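Local coordinates for metallo-beta-lactamase domain-containing protein (Enterococcus faecalis, PDB 2AZ4), which is of unknown function but has a two-zinc metallo-beta-lactamase fold and may be an RNA-binding exonuclease, at residues F34-E39 with K64-P69; Y299-S304 with P308-A313. All blocks are in the same frame, centred on the assembly; numbering follows the deposited sequence.

Contact 1: F34-E39 with K64-P69; sequences FDFGTE and KDLYDP
Phe36 and Tyr67 mark the closest backbone approach, yet their CA atoms lie 10.8 Å apart, so two irregular loop segments are joined by side chains alone. Phe36 reaches across from one side, and Leu66 and Tyr67 from the other. The chi1 of Phe36, -140°, lies off the staggered positions and sends the ring out from its loop toward 64-69, where the far end, CE1 and CZ, does the touching. The CD2 methyl of Leu66 meets the ring at the edge, near the ring plane, 3.7 Å from Phe36 CE1. Holding CG opposite its backbone N (chi1 -162°), Leu66 extends this branch toward Phe36. Tyr67 takes the neighbouring corner, with its CE1 3.9 Å from Phe36 CZ. The two rings meet at a slant. The CD1-CE1 side of Tyr67 does the touching, while its hydroxyl is hydrogen-bonded to the carbonyl of Pro61, so tyrosine serves an apolar and a polar neighbour at once. Val88 and Thr86 of strand 85-89 touch Phe36 and Leu66 respectively, and Met100 and Leu104 also pack on Phe36, completing an apolar pocket for the ring.

Just before Phe36, the cis peptide bond between Phe34 and Asp35 turns the chain out of strand 30-34. Asp35 OD2 accepts a hydrogen bond from ND1 of the zinc ligand His97, consistent with a second-shell role for the aspartate that follows the early strand in this fold. The contact is near, but not in, the zinc site: the Phe36 side chain is about 12 Å from a zinc ion. Because the meeting is wholly between buried carbon groups, it implies cohesion by shape and burial of apolar surface, a modest 111 Å², rather than by directed bonds.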
loop_
_atom_site.group_PDB
_atom_site.type_symbol
_atom_site.label_atom_id
_atom_site.label_comp_id
_atom_site.label_asym_id
_atom_site.label_seq_id
_atom_site.Cartn_x
_atom_site.Cartn_y
_atom_site.Cartn_z
ATOM N N PHE A 34 -4.158 12.640 -7.211
ATOM C CA PHE A 34 -3.446 11.546 -6.534
ATOM C C PHE A 34 -3.884 11.535 -5.073
ATOM O O PHE A 34 -4.138 12.588 -4.504
ATOM C CB PHE A 34 -1.919 11.733 -6.602
ATOM C CG PHE A 34 -1.449 13.115 -6.187
ATOM C CD1 PHE A 34 -1.306 14.135 -7.133
ATOM C CD2 PHE A 34 -1.156 13.396 -4.850
ATOM C CE1 PHE A 34 -0.895 15.402 -6.764
ATOM C CE2 PHE A 34 -0.721 14.674 -4.470
ATOM C CZ PHE A 34 -0.601 15.673 -5.417
ATOM N N ASP A 35 -4.021 10.362 -4.460
ATOM C CA ASP A 35 -4.128 9.081 -5.155
ATOM C C ASP A 35 -5.603 8.876 -5.531
ATOM O O ASP A 35 -6.245 9.823 -6.005
ATOM C CB ASP A 35 -3.580 7.961 -4.249
ATOM C CG ASP A 35 -2.070 8.071 -4.047
ATOM O OD1 ASP A 35 -1.360 8.361 -5.045
ATOM O OD2 ASP A 35 -1.572 7.840 -2.919
ATOM N N PHE A 36 -6.140 7.667 -5.341
ATOM C CA PHE A 36 -7.509 7.357 -5.782
ATOM C C PHE A 36 -8.147 6.178 -5.007
ATOM O O PHE A 36 -8.662 5.240 -5.609
ATOM C CB PHE A 36 -7.527 7.074 -7.299
ATOM C CG PHE A 36 -8.723 7.650 -7.996
ATOM C CD1 PHE A 36 -8.849 9.032 -8.148
ATOM C CD2 PHE A 36 -9.723 6.832 -8.477
ATOM C CE1 PHE A 36 -9.952 9.585 -8.783
ATOM C CE2 PHE A 36 -10.849 7.376 -9.124
ATOM C CZ PHE A 36 -10.965 8.750 -9.269
ATOM N N GLY A 37 -8.061 6.226 -3.676
ATOM C CA GLY A 37 -8.729 5.269 -2.822
ATOM C C GLY A 37 -9.951 5.929 -2.235
ATOM O O GLY A 37 -10.297 7.057 -2.604
ATOM N N THR A 38 -10.624 5.226 -1.344
ATOM C CA THR A 38 -11.769 5.784 -0.642
ATOM C C THR A 38 -11.375 5.979 0.800
ATOM O O THR A 38 -10.425 5.346 1.276
ATOM C CB THR A 38 -13.037 4.858 -0.723
ATOM O OG1 THR A 38 -12.861 3.711 0.117
ATOM C CG2 THR A 38 -13.283 4.401 -2.144
ATOM N N GLU A 39 -12.082 6.860 1.505
ATOM C CA GLU A 39 -11.959 6.886 2.971
ATOM C C GLU A 39 -12.634 5.646 3.546
ATOM O O GLU A 39 -13.477 5.026 2.870
ATOM C CB GLU A 39 -12.565 8.165 3.558
ATOM C CG GLU A 39 -11.850 9.437 3.097
ATOM C CD GLU A 39 -12.362 10.712 3.792
ATOM O OE1 GLU A 39 -13.059 10.588 4.823
ATOM O OE2 GLU A 39 -12.095 11.837 3.290
ATOM N N LYS A 64 -15.518 16.932 -10.575
ATOM C CA LYS A 64 -16.115 17.273 -11.856
ATOM C C LYS A 64 -15.325 16.613 -12.957
ATOM O O LYS A 64 -14.101 16.742 -12.996
ATOM C CB LYS A 64 -16.148 18.795 -12.046
ATOM C CG LYS A 64 -16.717 19.241 -13.387
ATOM C CD LYS A 64 -16.529 20.748 -13.572
ATOM C CE LYS A 64 -16.636 21.145 -15.041
ATOM N NZ LYS A 64 -15.558 20.539 -15.891
ATOM N N ASP A 65 -16.037 15.923 -13.853
ATOM C CA ASP A 65 -15.465 15.343 -15.076
ATOM C C ASP A 65 -14.206 14.505 -14.822
ATOM O O ASP A 65 -13.177 14.684 -15.469
ATOM C CB ASP A 65 -15.197 16.436 -16.116
ATOM C CG ASP A 65 -16.477 16.950 -16.774
ATOM O OD1 ASP A 65 -17.351 16.133 -17.175
ATOM O OD2 ASP A 65 -16.612 18.186 -16.905
ATOM N N LEU A 66 -14.304 13.610 -13.850
ATOM C CA LEU A 66 -13.247 12.677 -13.520
ATOM C C LEU A 66 -13.793 11.251 -13.390
ATOM O O LEU A 66 -13.145 10.291 -13.823
ATOM C CB LEU A 66 -12.503 13.125 -12.247
ATOM C CG LEU A 66 -11.112 12.504 -12.001
ATOM C CD1 LEU A 66 -10.053 12.965 -12.987
ATOM C CD2 LEU A 66 -10.612 12.709 -10.572
ATOM N N TYR A 67 -14.982 11.091 -12.814
ATOM C CA TYR A 67 -15.522 9.739 -12.660
ATOM C C TYR A 67 -16.066 9.253 -14.003
ATOM O O TYR A 67 -16.447 10.065 -14.840
ATOM C CB TYR A 67 -16.594 9.654 -11.570
ATOM C CG TYR A 67 -16.098 9.955 -10.172
ATOM C CD1 TYR A 67 -15.079 9.186 -9.579
ATOM C CD2 TYR A 67 -16.648 10.992 -9.434
ATOM C CE1 TYR A 67 -14.634 9.471 -8.301
ATOM C CE2 TYR A 67 -16.199 11.282 -8.143
ATOM C CZ TYR A 67 -15.205 10.521 -7.588
ATOM O OH TYR A 67 -14.776 10.791 -6.305
ATOM N N ASP A 68 -16.046 7.937 -14.212
ATOM C CA ASP A 68 -16.528 7.308 -15.449
ATOM C C ASP A 68 -17.949 7.818 -15.683
ATOM O O ASP A 68 -18.810 7.575 -14.863
ATOM C CB ASP A 68 -16.495 5.784 -15.249
ATOM C CG ASP A 68 -16.924 4.973 -16.497
ATOM O OD1 ASP A 68 -17.409 5.545 -17.494
ATOM O OD2 ASP A 68 -16.760 3.728 -16.453
ATOM N N PRO A 69 -18.197 8.536 -16.793
ATOM C CA PRO A 69 -19.545 9.072 -17.040
ATOM C C PRO A 69 -20.660 8.025 -17.031
ATOM O O PRO A 69 -21.797 8.346 -16.671
ATOM C CB PRO A 69 -19.446 9.653 -18.456
ATOM C CG PRO A 69 -18.195 9.137 -19.018
ATOM C CD PRO A 69 -17.273 8.883 -17.881
#

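Contact 2: Y299-S304 with P308-A313; sequences YYYAES and PELNPA
Tyr299 gives its hydroxyl to the backbone carbonyl of Asn311, the one hydrogen bond between the segments, with OH 2.7 Å from O. The approach is well off the C=O direction: the angle at the oxygen is 108°, and the hydroxyl stands 59° out of the carbonyl plane. Seen from the tyrosine, however, that oxygen lies at the ring edge, in plane.

The dispersive contacts fall on Leu310. Its CD1 methyl sits over the centre of the Tyr299 ring, 3.8 Å from the centroid and only 12° off the normal, a clear CH-pi contact. Leucine suits this spot because that methyl reaches over the ring face. Nearer the backbone, Leu310 CB meets the phenol end, 3.8 Å from Tyr299 CZ. Tyr301 comes to the same leucine from elsewhere, with its OH 4.0 Å from Leu310 CD1.

These groups close a short loop at the border of a six-stranded parallel sheet, in the alpha/beta part of the chain. Strand 298-300 is an outermost strand, and after the loop the chain comes back beside it, where the backbone of Tyr299 bonds to Leu314 and Ile316. Ala283 and Ala286 of helix 283-293, with their small side chains, also pack against Tyr299.

Two further hydrogen bonds lie within the loop. Asn311 OD1 accepts from Ala313 N at 2.9 Å, an Asx turn that leads into the short 3-10 segment beginning at Pro312, whose ring-restricted phi fits such a turn. The other joins the hydroxyl of Tyr301 to Ile307 N.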
loop_
_atom_site.group_PDB
_atom_site.type_symbol
_atom_site.label_atom_id
_atom_site.label_comp_id
_atom_site.label_asym_id
_atom_site.label_seq_id
_atom_site.Cartn_x
_atom_site.Cartn_y
_atom_site.Cartn_z
ATOM N N TYR A 299 5.641 -24.310 -4.604
ATOM C CA TYR A 299 4.326 -23.771 -4.313
ATOM C C TYR A 299 3.302 -24.872 -4.153
ATOM O O TYR A 299 3.537 -25.991 -4.557
ATOM C CB TYR A 299 3.868 -22.844 -5.445
ATOM C CG TYR A 299 3.721 -23.569 -6.773
ATOM C CD1 TYR A 299 2.497 -24.125 -7.171
ATOM C CD2 TYR A 299 4.814 -23.705 -7.631
ATOM C CE1 TYR A 299 2.379 -24.779 -8.391
ATOM C CE2 TYR A 299 4.712 -24.369 -8.829
ATOM C CZ TYR A 299 3.487 -24.876 -9.225
ATOM O OH TYR A 299 3.405 -25.540 -10.433
ATOM N N TYR A 300 2.161 -24.517 -3.573
ATOM C CA TYR A 300 0.992 -25.388 -3.523
ATOM C C TYR A 300 -0.225 -24.569 -3.931
ATOM O O TYR A 300 -0.251 -23.332 -3.784
ATOM C CB TYR A 300 0.807 -26.032 -2.141
ATOM C CG TYR A 300 0.282 -25.094 -1.098
ATOM C CD1 TYR A 300 -1.038 -25.184 -0.656
ATOM C CD2 TYR A 300 1.104 -24.087 -0.564
ATOM C CE1 TYR A 300 -1.517 -24.311 0.310
ATOM C CE2 TYR A 300 0.634 -23.207 0.390
ATOM C CZ TYR A 300 -0.673 -23.316 0.813
ATOM O OH TYR A 300 -1.151 -22.434 1.746
ATOM N N TYR A 301 -1.210 -25.262 -4.484
ATOM C CA TYR A 301 -2.484 -24.654 -4.829
ATOM C C TYR A 301 -3.445 -24.682 -3.664
ATOM O O TYR A 301 -3.685 -25.734 -3.065
ATOM C CB TYR A 301 -3.107 -25.384 -6.004
ATOM C CG TYR A 301 -2.453 -25.044 -7.306
ATOM C CD1 TYR A 301 -2.683 -23.798 -7.908
ATOM C CD2 TYR A 301 -1.645 -25.964 -7.962
ATOM C CE1 TYR A 301 -2.096 -23.467 -9.117
ATOM C CE2 TYR A 301 -1.050 -25.648 -9.191
ATOM C CZ TYR A 301 -1.297 -24.381 -9.750
ATOM O OH TYR A 301 -0.727 -24.033 -10.937
ATOM N N ALA A 302 -4.000 -23.517 -3.345
ATOM C CA ALA A 302 -5.077 -23.427 -2.368
ATOM C C ALA A 302 -6.416 -23.243 -3.097
ATOM O O ALA A 302 -7.447 -23.004 -2.476
ATOM C CB ALA A 302 -4.812 -22.282 -1.412
ATOM N N GLU A 303 -6.389 -23.360 -4.420
ATOM C CA GLU A 303 -7.581 -23.208 -5.249
ATOM C C GLU A 303 -7.523 -24.250 -6.367
ATOM O O GLU A 303 -6.479 -24.850 -6.612
ATOM C CB GLU A 303 -7.658 -21.778 -5.813
ATOM C CG GLU A 303 -7.863 -20.691 -4.711
ATOM C CD GLU A 303 -7.574 -19.234 -5.144
ATOM O OE1 GLU A 303 -7.521 -18.928 -6.359
ATOM O OE2 GLU A 303 -7.407 -18.384 -4.220
ATOM N N SER A 304 -8.649 -24.475 -7.034
ATOM C CA SER A 304 -8.693 -25.388 -8.167
ATOM C C SER A 304 -8.149 -24.760 -9.465
ATOM O O SER A 304 -8.092 -23.544 -9.617
ATOM C CB SER A 304 -10.102 -25.969 -8.344
ATOM O OG SER A 304 -10.446 -26.760 -7.206
ATOM N N PRO A 308 -0.870 -21.116 -15.589
ATOM C CA PRO A 308 -0.007 -21.600 -16.688
ATOM C C PRO A 308 1.488 -21.257 -16.554
ATOM O O PRO A 308 2.337 -22.041 -16.987
ATOM C CB PRO A 308 -0.628 -20.986 -17.950
ATOM C CG PRO A 308 -1.670 -19.988 -17.496
ATOM C CD PRO A 308 -1.985 -20.256 -16.052
ATOM N N GLU A 309 1.791 -20.120 -15.929
ATOM C CA GLU A 309 3.149 -19.578 -15.840
ATOM C C GLU A 309 4.055 -20.422 -14.971
ATOM O O GLU A 309 5.260 -20.443 -15.162
ATOM C CB GLU A 309 3.102 -18.168 -15.250
ATOM C CG GLU A 309 2.640 -17.090 -16.220
ATOM C CD GLU A 309 1.162 -17.206 -16.586
ATOM O OE1 GLU A 309 0.366 -17.635 -15.718
ATOM O OE2 GLU A 309 0.806 -16.874 -17.749
ATOM N N LEU A 310 3.449 -21.142 -14.038
ATOM C CA LEU A 310 4.178 -21.889 -13.034
ATOM C C LEU A 310 4.682 -23.186 -13.636
ATOM O O LEU A 310 4.031 -23.773 -14.496
ATOM C CB LEU A 310 3.278 -22.137 -11.822
ATOM C CG LEU A 310 2.919 -20.899 -10.989
ATOM C CD1 LEU A 310 2.024 -21.303 -9.856
ATOM C CD2 LEU A 310 4.219 -20.242 -10.414
ATOM N N ASN A 311 5.871 -23.582 -13.217
ATOM C CA ASN A 311 6.445 -24.878 -13.537
ATOM C C ASN A 311 5.733 -25.968 -12.736
ATOM O O ASN A 311 5.834 -25.996 -11.496
ATOM C CB ASN A 311 7.942 -24.860 -13.194
ATOM C CG ASN A 311 8.664 -26.160 -13.563
ATOM O OD1 ASN A 311 8.042 -27.170 -13.849
ATOM N ND2 ASN A 311 9.990 -26.124 -13.539
ATOM N N PRO A 312 5.026 -26.886 -13.434
ATOM C CA PRO A 312 4.306 -27.980 -12.762
ATOM C C PRO A 312 5.197 -28.820 -11.849
ATOM O O PRO A 312 4.722 -29.343 -10.840
ATOM C CB PRO A 312 3.792 -28.831 -13.922
ATOM C CG PRO A 312 3.677 -27.880 -15.075
ATOM C CD PRO A 312 4.844 -26.926 -14.901
ATOM N N ALA A 313 6.474 -28.931 -12.181
ATOM C CA ALA A 313 7.411 -29.732 -11.385
ATOM C C ALA A 313 7.792 -29.108 -10.042
ATOM O O ALA A 313 8.451 -29.740 -9.213
ATOM C CB ALA A 313 8.650 -30.022 -12.193
#

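From the N terminus, the chain leaves strand 30-34, runs through helix 51-56 and meets itself again at 64-69, so contact 1 closes a loop with 24 residues between its segments, before strand 85-89 begins. Contact 2 opens more than two hundred residues later and closes a far shorter excursion, with three residues between its segments, linking the end of strand 298-300 to the approach to helix 318-323. The two neither nest nor cross but follow in series; the centres of contact 1 and contact 2 are 36 Å apart. Contact 1 belongs to the zinc-bearing metallo-beta-lactamase part, contact 2 to the border of the separate parallel sheet, away from the metals.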